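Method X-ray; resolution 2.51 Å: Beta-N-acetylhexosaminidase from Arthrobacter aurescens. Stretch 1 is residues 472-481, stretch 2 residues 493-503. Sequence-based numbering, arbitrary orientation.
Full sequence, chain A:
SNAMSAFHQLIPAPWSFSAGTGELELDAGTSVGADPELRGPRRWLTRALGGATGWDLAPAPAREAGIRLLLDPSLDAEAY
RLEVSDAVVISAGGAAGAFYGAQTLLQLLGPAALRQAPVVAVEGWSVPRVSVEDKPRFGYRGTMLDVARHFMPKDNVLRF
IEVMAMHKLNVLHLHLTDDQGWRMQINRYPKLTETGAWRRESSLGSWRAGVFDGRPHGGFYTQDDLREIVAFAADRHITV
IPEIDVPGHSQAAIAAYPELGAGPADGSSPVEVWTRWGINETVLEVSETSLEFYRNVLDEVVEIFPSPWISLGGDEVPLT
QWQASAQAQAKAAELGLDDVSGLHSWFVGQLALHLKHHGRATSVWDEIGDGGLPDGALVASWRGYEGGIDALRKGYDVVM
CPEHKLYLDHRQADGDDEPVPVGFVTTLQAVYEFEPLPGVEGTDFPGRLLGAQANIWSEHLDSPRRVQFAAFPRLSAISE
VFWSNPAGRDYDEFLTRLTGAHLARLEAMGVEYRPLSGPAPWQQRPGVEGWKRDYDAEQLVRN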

# COMPACT_ATOMS: atom_id res chain seq x y z
N PHE A 472 2.84 1.25 -15.89
CA PHE A 472 3.36 -0.03 -16.37
C PHE A 472 2.47 -0.66 -17.41
O PHE A 472 1.25 -0.47 -17.37
CB PHE A 472 3.58 -0.99 -15.21
CG PHE A 472 4.67 -0.55 -14.29
CD1 PHE A 472 5.99 -0.81 -14.60
CD2 PHE A 472 4.37 0.15 -13.13
CE1 PHE A 472 7.01 -0.39 -13.77
CE2 PHE A 472 5.38 0.57 -12.28
CZ PHE A 472 6.71 0.29 -12.61
N PRO A 473 3.06 -1.44 -18.33
CA PRO A 473 4.45 -1.87 -18.54
C PRO A 473 5.45 -0.81 -19.07
O PRO A 473 6.65 -1.08 -19.08
CB PRO A 473 4.29 -3.03 -19.53
CG PRO A 473 3.13 -2.60 -20.37
CD PRO A 473 2.20 -1.85 -19.46
N ARG A 474 4.96 0.31 -19.59
CA ARG A 474 5.83 1.30 -20.24
C ARG A 474 7.08 1.68 -19.44
O ARG A 474 8.17 1.73 -20.00
CB ARG A 474 5.06 2.57 -20.60
CG ARG A 474 4.13 2.35 -21.76
CD ARG A 474 3.40 3.62 -22.10
NE ARG A 474 2.45 4.00 -21.07
CZ ARG A 474 1.66 5.06 -21.15
NH1 ARG A 474 1.71 5.85 -22.21
NH2 ARG A 474 0.83 5.33 -20.16
N LEU A 475 6.93 1.93 -18.15
CA LEU A 475 8.06 2.29 -17.30
C LEU A 475 9.14 1.19 -17.24
O LEU A 475 10.30 1.46 -16.93
CB LEU A 475 7.55 2.62 -15.90
CG LEU A 475 8.53 3.34 -14.98
CD1 LEU A 475 9.18 4.49 -15.73
CD2 LEU A 475 7.82 3.84 -13.72
N SER A 476 8.76 -0.05 -17.54
CA SER A 476 9.75 -1.13 -17.58
C SER A 476 10.64 -0.98 -18.81
O SER A 476 11.86 -1.14 -18.73
CB SER A 476 9.07 -2.50 -17.59
OG SER A 476 8.33 -2.71 -16.40
N ALA A 477 10.01 -0.69 -19.95
CA ALA A 477 10.74 -0.46 -21.19
C ALA A 477 11.62 0.80 -21.09
O ALA A 477 12.78 0.82 -21.52
CB ALA A 477 9.76 -0.35 -22.34
N ILE A 478 11.05 1.85 -20.51
CA ILE A 478 11.78 3.08 -20.22
C ILE A 478 12.99 2.84 -19.32
O ILE A 478 14.06 3.39 -19.56
CB ILE A 478 10.83 4.15 -19.64
CG1 ILE A 478 10.00 4.78 -20.76
CG2 ILE A 478 11.60 5.24 -18.94
CD1 ILE A 478 8.63 5.24 -20.34
N SER A 479 12.84 2.03 -18.28
CA SER A 479 13.97 1.77 -17.38
C SER A 479 15.14 1.17 -18.15
O SER A 479 16.30 1.41 -17.81
CB SER A 479 13.58 0.87 -16.20
OG SER A 479 13.45 -0.50 -16.59
N GLU A 480 14.84 0.40 -19.20
CA GLU A 480 15.88 -0.20 -20.03
C GLU A 480 16.54 0.85 -20.92
O GLU A 480 17.77 0.90 -21.06
CB GLU A 480 15.32 -1.34 -20.89
CG GLU A 480 16.38 -2.01 -21.74
CD GLU A 480 16.14 -3.50 -21.97
OE1 GLU A 480 16.03 -4.25 -20.98
OE2 GLU A 480 16.09 -3.92 -23.15
N VAL A 481 15.72 1.70 -21.53
CA VAL A 481 16.22 2.80 -22.33
C VAL A 481 17.20 3.65 -21.51
O VAL A 481 18.24 4.05 -22.02
CB VAL A 481 15.07 3.67 -22.88
CG1 VAL A 481 15.61 4.93 -23.55
CG2 VAL A 481 14.20 2.86 -23.85
N GLU A 493 12.63 -8.66 -29.35
CA GLU A 493 13.43 -9.40 -28.39
C GLU A 493 13.02 -9.02 -26.97
O GLU A 493 12.81 -9.89 -26.12
CB GLU A 493 14.91 -9.12 -28.62
CG GLU A 493 15.85 -10.02 -27.85
CD GLU A 493 16.05 -9.58 -26.40
OE1 GLU A 493 16.30 -8.36 -26.18
OE2 GLU A 493 15.95 -10.44 -25.50
N PHE A 494 12.90 -7.71 -26.74
CA PHE A 494 12.45 -7.17 -25.46
C PHE A 494 11.13 -7.79 -24.99
O PHE A 494 10.98 -8.10 -23.81
CB PHE A 494 12.30 -5.65 -25.56
CG PHE A 494 11.78 -5.00 -24.30
CD1 PHE A 494 12.61 -4.78 -23.21
CD2 PHE A 494 10.45 -4.61 -24.21
CE1 PHE A 494 12.12 -4.19 -22.06
CE2 PHE A 494 9.95 -4.01 -23.06
CZ PHE A 494 10.79 -3.80 -21.98
N LEU A 495 10.19 -7.95 -25.91
CA LEU A 495 8.86 -8.49 -25.59
C LEU A 495 8.93 -9.86 -24.96
O LEU A 495 8.25 -10.14 -23.98
CB LEU A 495 8.01 -8.59 -26.85
CG LEU A 495 7.14 -7.39 -27.16
CD1 LEU A 495 6.13 -7.77 -28.23
CD2 LEU A 495 6.46 -6.91 -25.90
N THR A 496 9.76 -10.71 -25.54
CA THR A 496 9.93 -12.07 -25.07
C THR A 496 10.47 -12.09 -23.64
O THR A 496 10.10 -12.94 -22.84
CB THR A 496 10.84 -12.90 -26.01
OG1 THR A 496 12.21 -12.54 -25.81
CG2 THR A 496 10.46 -12.65 -27.47
N ARG A 497 11.34 -11.15 -23.30
CA ARG A 497 11.76 -11.04 -21.91
C ARG A 497 10.64 -10.49 -21.01
O ARG A 497 10.45 -10.95 -19.88
CB ARG A 497 13.04 -10.21 -21.80
CG ARG A 497 14.23 -10.93 -22.38
CD ARG A 497 15.51 -10.12 -22.20
NE ARG A 497 15.54 -8.96 -23.08
CZ ARG A 497 15.83 -7.73 -22.67
NH1 ARG A 497 16.11 -7.51 -21.39
NH2 ARG A 497 15.84 -6.72 -23.55
N LEU A 498 9.88 -9.53 -21.54
CA LEU A 498 8.81 -8.89 -20.78
C LEU A 498 7.74 -9.92 -20.42
O LEU A 498 7.45 -10.14 -19.24
CB LEU A 498 8.18 -7.76 -21.60
CG LEU A 498 7.09 -6.95 -20.89
CD1 LEU A 498 7.70 -6.11 -19.78
CD2 LEU A 498 6.35 -6.08 -21.86
N THR A 499 7.19 -10.55 -21.44
CA THR A 499 6.15 -11.55 -21.26
C THR A 499 6.69 -12.83 -20.62
O THR A 499 6.04 -13.42 -19.76
CB THR A 499 5.50 -11.90 -22.59
OG1 THR A 499 6.48 -12.51 -23.44
CG2 THR A 499 4.99 -10.63 -23.27
N GLY A 500 7.90 -13.23 -21.02
CA GLY A 500 8.53 -14.43 -20.49
C GLY A 500 8.80 -14.42 -19.00
O GLY A 500 8.54 -15.41 -18.33
N ALA A 501 9.32 -13.32 -18.47
CA ALA A 501 9.71 -13.22 -17.06
C ALA A 501 9.14 -12.01 -16.30
O ALA A 501 8.51 -12.16 -15.25
CB ALA A 501 11.22 -13.32 -16.88
N HIS A 502 9.46 -10.81 -16.79
CA HIS A 502 9.19 -9.56 -16.08
C HIS A 502 7.76 -9.27 -15.63
O HIS A 502 7.55 -8.75 -14.54
CB HIS A 502 9.72 -8.37 -16.87
CG HIS A 502 10.04 -7.18 -16.02
ND1 HIS A 502 11.08 -7.18 -15.11
CD2 HIS A 502 9.45 -5.96 -15.93
CE1 HIS A 502 11.12 -6.00 -14.50
NE2 HIS A 502 10.14 -5.25 -14.97
N LEU A 503 6.78 -9.58 -16.47
CA LEU A 503 5.39 -9.41 -16.05
C LEU A 503 5.13 -10.18 -14.75
O LEU A 503 4.36 -9.73 -13.90
CB LEU A 503 4.41 -9.87 -17.13
CG LEU A 503 4.19 -9.01 -18.37
CD1 LEU A 503 2.96 -9.51 -19.10
CD2 LEU A 503 4.05 -7.51 -18.04

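A helix in the first stretch and the helix 493-503 of the second meet at 121° between their N-to-C directions, their axes no closer than 11.8 Å. At that spacing side chains bridge the gap, and the contact is small, burying 333 Å² over both sides.

The closest contact is ionic. Glu480 points its CA-to-CB bond toward the other helix and extends with chi1 at t (-179°), with chi2 at 148°, off the usual wells; Arg497 answers with chi1 m, chi2 t and chi3 m, a bent chain that sets its guanidinium edge-on to the carboxylate. The two groups pair side by side: Arg497 NH2 donates to Glu480 OE2 at 2.8 Å, and Arg497 NH1 to Glu480 OE1 at 3.3 Å. Within its own helix Arg497 is also held by Glu493, one turn earlier, with Arg497 NE to Glu493 OE2 at 2.9 Å and Arg497 NH2 to Glu493 OE1 at 3.1 Å. Arginine suits this buried place because its several N-H groups can serve two carboxylates at once.

Beside the salt bridge lies Phe494, whose chi1 of 177° (t) carries the ring to the first helix. Phe494 CZ comes to 3.4 Å from Ala477 CA and 3.6 Å from Ala477 CB. Alanine suits the place: its methyl packs against the ring tip, which also lies close to its CA. The ring also lies beside the carboxylate, with Phe494 CD1 3.6 Å from Glu480 OE2.

Farther along, packing is looser. Leu498, chi1 t and chi2 p, brings CD2 to 4.4 Å from Pro473 CB and CD1 to 4.4 Å from Ser476 CB. Pro473, preceded by a cis peptide bond, offers a compact apolar ring. Ser476, chi1 m, places OG 3.4 Å from NE2 of His502 (chi1 -155°, t), near the imidazole plane; both atoms find hydrogen-bonding partners elsewhere in the structure, so these polar groups are satisfied despite burial.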